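Local coordinates for chitin-binding type-4 domain-containing protein (Photorhabdus laumondii subsp. laumondii, PDB 6T5Z), which probably acts as a copper-dependent lytic polysaccharide monooxygenase of family AA10 that cleaves chitin oxidatively, at residues F12-Q17 / M23-V28. Numbering follows the deposited sequence. Where two conformers were deposited one is given.
Sequences FLCSAQ and MDCGLV
Cys-14 and Cys-25 form a disulfide that closes a loop of the AA10 monooxygenase fold, an immunoglobulin-like beta-sandwich. The loop lies in the long connection between strand 2-6 and strand 36-38. Cys-14 lies on the short, weakly bonded helix 10-14, and Cys-25 sits in the irregular chain that follows. Both side chains start out toward the partner segment. Each SG is turned anti to its own carbonyl carbon, beside the backbone N. The two sulfurs meet at 2.0 Å, Cys-14 SG to Cys-25 SG. The torsion about this bond is -72°, a left-handed disulfide that brings Cys-14 CB to 3.5 Å from Cys-25 CB.

Val-28 adds a small apolar contact. Its CG1, anti to the backbone N, faces Cys-14 and lies 4.1 Å from both CB and SG of that residue. Phe-59 touches Val-28 from another loop. All three contacting residues are buried, and no hydrogen bond joins the two segments. The covalent bond is therefore the main link between them. It lies away from the copper site of His-1 and His-90, although the side chain of Val-28 is about 10 Å from a bound copper ion.

Backbone bonding between Leu-13 and Asn-22 also ties the helix to the returning chain. Arg-69 NH2 hydrogen-bonds to Met-23 O, which joins that chain to another part of the fold.

Next to Cys-14, Ser-15 bonds back to Phe-12, three residues earlier. Phe-12 O takes two donors from it: Ser-15 N at 2.9 Å and the hydroxyl Ser-15 OG at 2.6 Å. The hydroxyl lies in the carbonyl plane on a lone pair, with a C=O...OG angle of 141°.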
# COMPACT_ATOMS: atom_id res chain seq x y z
N PHE A 12 7.16 4.87 2.62
CA PHE A 12 7.74 6.08 2.07
C PHE A 12 7.94 7.13 3.16
O PHE A 12 8.99 7.78 3.23
CB PHE A 12 6.86 6.64 0.95
CG PHE A 12 7.26 8.03 0.52
CD1 PHE A 12 8.46 8.25 -0.15
CD2 PHE A 12 6.47 9.13 0.83
CE1 PHE A 12 8.84 9.51 -0.54
CE2 PHE A 12 6.86 10.41 0.46
CZ PHE A 12 8.04 10.59 -0.24
N LEU A 13 6.94 7.30 4.02
CA LEU A 13 7.03 8.30 5.08
C LEU A 13 8.09 7.94 6.11
O LEU A 13 8.58 8.82 6.82
CB LEU A 13 5.67 8.49 5.75
CG LEU A 13 4.57 9.04 4.83
CD1 LEU A 13 3.28 9.15 5.61
CD2 LEU A 13 4.95 10.37 4.24
N CYS A 14 8.46 6.66 6.20
CA CYS A 14 9.58 6.27 7.05
C CYS A 14 10.92 6.73 6.49
O CYS A 14 11.88 6.88 7.25
CB CYS A 14 9.63 4.75 7.20
SG CYS A 14 8.31 3.96 8.12
N SER A 15 11.00 6.98 5.18
CA SER A 15 12.27 7.19 4.51
C SER A 15 12.74 8.63 4.64
O SER A 15 11.99 9.55 5.00
CB SER A 15 12.16 6.81 3.03
OG SER A 15 11.39 7.77 2.33
N ALA A 16 14.03 8.83 4.32
CA ALA A 16 14.59 10.17 4.31
C ALA A 16 13.84 11.06 3.33
O ALA A 16 13.50 12.21 3.66
CB ALA A 16 16.08 10.12 3.96
N GLN A 17 13.53 10.55 2.13
CA GLN A 17 12.78 11.36 1.18
C GLN A 17 11.36 11.62 1.65
O GLN A 17 10.76 12.61 1.22
CB GLN A 17 12.77 10.70 -0.20
CG GLN A 17 12.44 11.68 -1.33
CD GLN A 17 12.89 11.19 -2.70
OE1 GLN A 17 12.74 10.01 -3.02
NE2 GLN A 17 13.47 12.09 -3.50
N MET A 23 8.53 7.25 12.25
CA MET A 23 9.80 6.88 12.85
C MET A 23 9.72 5.49 13.44
O MET A 23 8.65 4.90 13.55
CB MET A 23 10.21 7.89 13.92
CG MET A 23 10.60 9.22 13.35
SD MET A 23 11.26 10.23 14.67
CE MET A 23 12.53 9.15 15.34
N ASP A 24 10.89 4.99 13.84
CA ASP A 24 11.03 3.65 14.43
C ASP A 24 10.54 2.56 13.49
O ASP A 24 9.86 1.61 13.89
CB ASP A 24 10.31 3.57 15.79
CG ASP A 24 10.93 2.53 16.71
OD1 ASP A 24 12.04 2.04 16.40
OD2 ASP A 24 10.30 2.20 17.74
N CYS A 25 10.95 2.67 12.22
CA CYS A 25 10.52 1.77 11.16
C CYS A 25 11.55 0.69 10.83
O CYS A 25 11.30 -0.13 9.93
CB CYS A 25 10.23 2.56 9.88
SG CYS A 25 8.98 3.85 10.04
N GLY A 26 12.70 0.68 11.50
CA GLY A 26 13.72 -0.29 11.16
C GLY A 26 14.26 -0.08 9.76
O GLY A 26 14.30 1.04 9.24
N LEU A 27 14.64 -1.19 9.12
CA LEU A 27 15.29 -1.12 7.82
C LEU A 27 14.38 -0.52 6.74
O LEU A 27 14.90 -0.01 5.75
CB LEU A 27 15.74 -2.52 7.38
CG LEU A 27 16.63 -2.56 6.15
CD1 LEU A 27 17.96 -1.85 6.39
CD2 LEU A 27 16.86 -4.01 5.73
N VAL A 28 13.05 -0.56 6.93
CA VAL A 28 12.11 0.02 5.96
C VAL A 28 12.56 1.41 5.53
O VAL A 28 12.50 1.77 4.35
CB VAL A 28 10.69 0.08 6.58
CG1 VAL A 28 9.79 0.94 5.73
CG2 VAL A 28 10.11 -1.28 6.73